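Local coordinates for amino acid adenylation domain-containing protein (Bacillus stratosphericus LAMA 585, PDB 6ULY), which probably activates an alpha-keto acid as its acyl adenylate, serving as the adenylation domain of a nonribosomal depsipeptide synthetase module, at residues R194-A206 with I227-C239. Residues are numbered along the deposited sequence; the frame is centred on the assembly and turned at random.
Sequences RSVLANVKGTVAA and IVMFHLVNVYTGC
V200 pushes both its methyls into helix 227-237, as a knob in the hole formed by V228, L232, V233 and Y236. Its CG1, anti to the backbone N (chi1 161°), reaches the root of the tyrosine, 3.6 Å from Y236 CG, while CG2 drops in beside V233 CG2 at 3.9 Å and also meets V228 CG1 and L232 CB. The packing is reciprocal: Y236, with its ring carried out anti to the backbone N (chi1 179°), lies among L197, V200, K201 and V204. The extended K201 chain passes the phenol end of Y236 at about a right angle, and K201 CE comes to 3.4 Å from Y236 OH. Beyond the tyrosine, K201 NZ is hydrogen-bonded to the backbone carbonyls of V11, Q13 and A15, so it is the methylenes of this lysine that pack on the ring. The two helix axes cross at -82° with a closest approach of 9.4 Å, a steep crossing, so the contact is compact and mostly apolar. In this ANL-superfamily adenylation domain the packing ties helix 193-207, which follows strand 188-192 of one mixed sheet, to helix 224-237, which leads into strand 240-243 of another. Toward one end of the patch V196 CG1 presses on L232 CD1 at 3.4 Å, tighter than usual for two methyls. Toward the other, V204 CG2 meets T237 CG2 at 3.7 Å, just before G238, whose positive phi closes the helix in a Schellman motif. N199 sets OD1 against V228 CG1 (3.9 Å), and its ND2 is hydrogen-bonded to A339 O. M229, packed against A339, touches the bound keto acyl adenylate, and the N199 side chain lies about 7 Å from that ligand.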
loop_
_atom_site.group_PDB
_atom_site.type_symbol
_atom_site.label_atom_id
_atom_site.label_comp_id
_atom_site.label_asym_id
_atom_site.label_seq_id
_atom_site.Cartn_x
_atom_site.Cartn_y
_atom_site.Cartn_z
ATOM N N ARG A 194 2.708 -22.431 18.885
ATOM C CA ARG A 194 3.934 -23.063 18.407
ATOM C C ARG A 194 4.903 -22.034 17.840
ATOM O O ARG A 194 6.099 -22.055 18.153
ATOM C CB ARG A 194 3.596 -24.120 17.353
ATOM C CG ARG A 194 4.769 -25.012 16.973
ATOM C CD ARG A 194 4.443 -25.938 15.810
ATOM N NE ARG A 194 3.307 -26.816 16.080
ATOM C CZ ARG A 194 3.372 -27.936 16.796
ATOM N NH1 ARG A 194 4.520 -28.325 17.335
ATOM N NH2 ARG A 194 2.280 -28.668 16.978
ATOM N N SER A 195 4.412 -21.127 16.993
ATOM C CA SER A 195 5.306 -20.153 16.371
ATOM C C SER A 195 5.878 -19.193 17.405
ATOM O O SER A 195 7.071 -18.869 17.369
ATOM C CB SER A 195 4.576 -19.390 15.265
ATOM O OG SER A 195 3.368 -18.807 15.724
ATOM N N VAL A 196 5.049 -18.733 18.342
ATOM C CA VAL A 196 5.541 -17.837 19.384
ATOM C C VAL A 196 6.552 -18.559 20.268
ATOM O O VAL A 196 7.674 -18.080 20.472
ATOM C CB VAL A 196 4.363 -17.277 20.201
ATOM C CG1 VAL A 196 4.866 -16.486 21.383
ATOM C CG2 VAL A 196 3.474 -16.413 19.303
ATOM N N LEU A 197 6.181 -19.734 20.782
ATOM C CA LEU A 197 7.079 -20.452 21.681
ATOM C C LEU A 197 8.379 -20.834 20.995
ATOM O O LEU A 197 9.427 -20.907 21.649
ATOM C CB LEU A 197 6.392 -21.700 22.226
ATOM C CG LEU A 197 5.365 -21.456 23.331
ATOM C CD1 LEU A 197 4.636 -22.749 23.655
ATOM C CD2 LEU A 197 6.035 -20.892 24.566
ATOM N N ALA A 198 8.336 -21.087 19.686
ATOM C CA ALA A 198 9.560 -21.395 18.957
ATOM C C ALA A 198 10.512 -20.208 18.969
ATOM O O ALA A 198 11.729 -20.377 19.117
ATOM C CB ALA A 198 9.228 -21.797 17.519
ATOM N N ASN A 199 9.978 -18.997 18.803
ATOM C CA ASN A 199 10.812 -17.808 18.923
ATOM C C ASN A 199 11.297 -17.626 20.355
ATOM O O ASN A 199 12.468 -17.305 20.588
ATOM C CB ASN A 199 10.037 -16.574 18.465
ATOM C CG ASN A 199 10.882 -15.321 18.487
ATOM O OD1 ASN A 199 11.208 -14.795 19.550
ATOM N ND2 ASN A 199 11.247 -14.837 17.310
ATOM N N VAL A 200 10.411 -17.832 21.329
ATOM C CA VAL A 200 10.808 -17.709 22.727
ATOM C C VAL A 200 11.950 -18.668 23.034
ATOM O O VAL A 200 12.979 -18.279 23.599
ATOM C CB VAL A 200 9.600 -17.957 23.647
ATOM C CG1 VAL A 200 10.062 -18.293 25.049
ATOM C CG2 VAL A 200 8.681 -16.741 23.659
ATOM N N LYS A 201 11.790 -19.940 22.654
ATOM C CA LYS A 201 12.810 -20.935 22.967
ATOM C C LYS A 201 14.101 -20.653 22.216
ATOM O O LYS A 201 15.194 -20.796 22.773
ATOM C CB LYS A 201 12.283 -22.332 22.651
ATOM C CG LYS A 201 11.106 -22.728 23.528
ATOM C CD LYS A 201 10.475 -24.041 23.099
ATOM C CE LYS A 201 9.351 -24.428 24.047
ATOM N NZ LYS A 201 8.649 -25.665 23.626
ATOM N N GLY A 202 14.003 -20.248 20.950
ATOM C CA GLY A 202 15.198 -19.840 20.232
ATOM C C GLY A 202 15.861 -18.633 20.866
ATOM O O GLY A 202 17.086 -18.582 21.000
ATOM N N THR A 203 15.058 -17.645 21.270
ATOM C CA THR A 203 15.610 -16.441 21.881
ATOM C C THR A 203 16.284 -16.757 23.213
ATOM O O THR A 203 17.367 -16.239 23.506
ATOM C CB THR A 203 14.503 -15.399 22.070
ATOM O OG1 THR A 203 14.094 -14.905 20.788
ATOM C CG2 THR A 203 14.980 -14.233 22.942
ATOM N N VAL A 204 15.659 -17.610 24.029
ATOM C CA VAL A 204 16.246 -17.969 25.319
ATOM C C VAL A 204 17.588 -18.665 25.123
ATOM O O VAL A 204 18.553 -18.399 25.851
ATOM C CB VAL A 204 15.268 -18.848 26.120
ATOM C CG1 VAL A 204 15.961 -19.458 27.337
ATOM C CG2 VAL A 204 14.056 -18.036 26.544
ATOM N N ALA A 205 17.673 -19.565 24.139
ATOM C CA ALA A 205 18.905 -20.321 23.934
ATOM C C ALA A 205 20.030 -19.435 23.411
ATOM O O ALA A 205 21.185 -19.583 23.826
ATOM C CB ALA A 205 18.658 -21.479 22.968
ATOM N N ALA A 206 19.718 -18.523 22.487
ATOM C CA ALA A 206 20.760 -17.674 21.916
ATOM C C ALA A 206 21.295 -16.684 22.944
ATOM O O ALA A 206 22.500 -16.407 22.978
ATOM C CB ALA A 206 20.222 -16.936 20.690
ATOM N N ILE A 227 5.670 -8.027 23.583
ATOM C CA ILE A 227 4.841 -9.143 24.018
ATOM C C ILE A 227 5.631 -10.447 23.986
ATOM O O ILE A 227 5.577 -11.235 24.936
ATOM C CB ILE A 227 3.554 -9.221 23.171
ATOM C CG1 ILE A 227 2.690 -10.408 23.610
ATOM C CG2 ILE A 227 3.867 -9.310 21.670
ATOM C CD1 ILE A 227 2.259 -10.359 25.077
ATOM N N VAL A 228 6.403 -10.683 22.925
ATOM C CA VAL A 228 7.096 -11.957 22.767
ATOM C C VAL A 228 8.525 -11.857 23.281
ATOM O O VAL A 228 8.904 -12.559 24.224
ATOM C CB VAL A 228 7.090 -12.428 21.299
ATOM C CG1 VAL A 228 7.812 -13.772 21.169
ATOM C CG2 VAL A 228 5.668 -12.529 20.775
ATOM N N MET A 229 9.332 -10.991 22.662
ATOM C CA MET A 229 10.763 -10.998 22.953
ATOM C C MET A 229 11.043 -10.788 24.436
ATOM O O MET A 229 12.078 -11.241 24.939
ATOM C CB MET A 229 11.481 -9.929 22.132
ATOM C CG MET A 229 12.990 -9.947 22.305
ATOM S SD MET A 229 13.852 -8.757 21.257
ATOM C CE MET A 229 13.251 -7.206 21.923
ATOM N N PHE A 230 10.138 -10.126 25.157
ATOM C CA PHE A 230 10.347 -9.860 26.579
ATOM C C PHE A 230 9.256 -10.501 27.426
ATOM O O PHE A 230 9.546 -11.452 28.156
ATOM C CB PHE A 230 10.461 -8.355 26.820
ATOM C CG PHE A 230 11.883 -7.876 26.841
ATOM C CD1 PHE A 230 12.451 -7.403 28.008
ATOM C CD2 PHE A 230 12.669 -7.953 25.702
ATOM C CE1 PHE A 230 13.765 -6.988 28.037
ATOM C CE2 PHE A 230 13.987 -7.542 25.725
ATOM C CZ PHE A 230 14.536 -7.058 26.895
ATOM N N HIS A 231 8.009 -10.038 27.340
ATOM C CA HIS A 231 6.997 -10.523 28.272
ATOM C C HIS A 231 6.914 -12.048 28.256
ATOM O O HIS A 231 7.044 -12.696 29.302
ATOM C CB HIS A 231 5.639 -9.901 27.951
ATOM C CG HIS A 231 4.529 -10.411 28.815
ATOM N ND1 HIS A 231 4.573 -10.365 30.194
ATOM C CD2 HIS A 231 3.347 -10.989 28.496
ATOM C CE1 HIS A 231 3.463 -10.885 30.685
ATOM N NE2 HIS A 231 2.703 -11.273 29.676
ATOM N N LEU A 232 6.715 -12.646 27.075
ATOM C CA LEU A 232 6.556 -14.098 27.023
ATOM C C LEU A 232 7.873 -14.813 27.302
ATOM O O LEU A 232 7.887 -15.862 27.955
ATOM C CB LEU A 232 5.983 -14.526 25.673
ATOM C CG LEU A 232 4.505 -14.192 25.457
ATOM C CD1 LEU A 232 4.058 -14.655 24.077
ATOM C CD2 LEU A 232 3.625 -14.804 26.538
ATOM N N VAL A 233 8.989 -14.270 26.817
ATOM C CA VAL A 233 10.289 -14.824 27.185
ATOM C C VAL A 233 10.451 -14.814 28.698
ATOM O O VAL A 233 10.994 -15.757 29.288
ATOM C CB VAL A 233 11.420 -14.042 26.495
ATOM C CG1 VAL A 233 12.739 -14.256 27.226
ATOM C CG2 VAL A 233 11.545 -14.458 25.040
ATOM N N ASN A 234 9.978 -13.751 29.352
ATOM C CA ASN A 234 10.143 -13.629 30.795
ATOM C C ASN A 234 9.282 -14.645 31.535
ATOM O O ASN A 234 9.753 -15.308 32.465
ATOM C CB ASN A 234 9.804 -12.206 31.241
ATOM C CG ASN A 234 10.799 -11.183 30.736
ATOM O OD1 ASN A 234 11.987 -11.472 30.585
ATOM N ND2 ASN A 234 10.317 -9.977 30.467
ATOM N N VAL A 235 8.013 -14.780 31.142
ATOM C CA VAL A 235 7.146 -15.767 31.780
ATOM C C VAL A 235 7.668 -17.177 31.526
ATOM O O VAL A 235 7.630 -18.038 32.415
ATOM C CB VAL A 235 5.693 -15.607 31.291
ATOM C CG1 VAL A 235 4.760 -16.520 32.077
ATOM C CG2 VAL A 235 5.239 -14.162 31.420
ATOM N N TYR A 236 8.172 -17.434 30.314
ATOM C CA TYR A 236 8.685 -18.762 29.985
ATOM C C TYR A 236 9.886 -19.122 30.851
ATOM O O TYR A 236 10.004 -20.259 31.328
ATOM C CB TYR A 236 9.067 -18.827 28.505
ATOM C CG TYR A 236 9.621 -20.171 28.087
ATOM C CD1 TYR A 236 10.990 -20.414 28.088
ATOM C CD2 TYR A 236 8.772 -21.200 27.692
ATOM C CE1 TYR A 236 11.501 -21.647 27.705
ATOM C CE2 TYR A 236 9.272 -22.434 27.304
ATOM C CZ TYR A 236 10.635 -22.652 27.313
ATOM O OH TYR A 236 11.131 -23.878 26.930
ATOM N N THR A 237 10.813 -18.181 31.030
ATOM C CA THR A 237 11.907 -18.384 31.968
ATOM C C THR A 237 11.467 -18.218 33.416
ATOM O O THR A 237 12.230 -18.568 34.320
ATOM C CB THR A 237 13.055 -17.414 31.674
ATOM O OG1 THR A 237 12.622 -16.064 31.898
ATOM C CG2 THR A 237 13.533 -17.571 30.227
ATOM N N GLY A 238 10.262 -17.708 33.653
ATOM C CA GLY A 238 9.801 -17.465 35.006
ATOM C C GLY A 238 10.587 -16.415 35.760
ATOM O O GLY A 238 10.523 -16.375 36.992
ATOM N N CYS A 239 11.326 -15.559 35.055
ATOM C CA CYS A 239 12.166 -14.556 35.692
ATOM C C CYS A 239 11.337 -13.337 36.093
ATOM O O CYS A 239 10.158 -13.203 35.749
ATOM C CB CYS A 239 13.310 -14.141 34.761
ATOM S SG CYS A 239 12.886 -12.905 33.497
#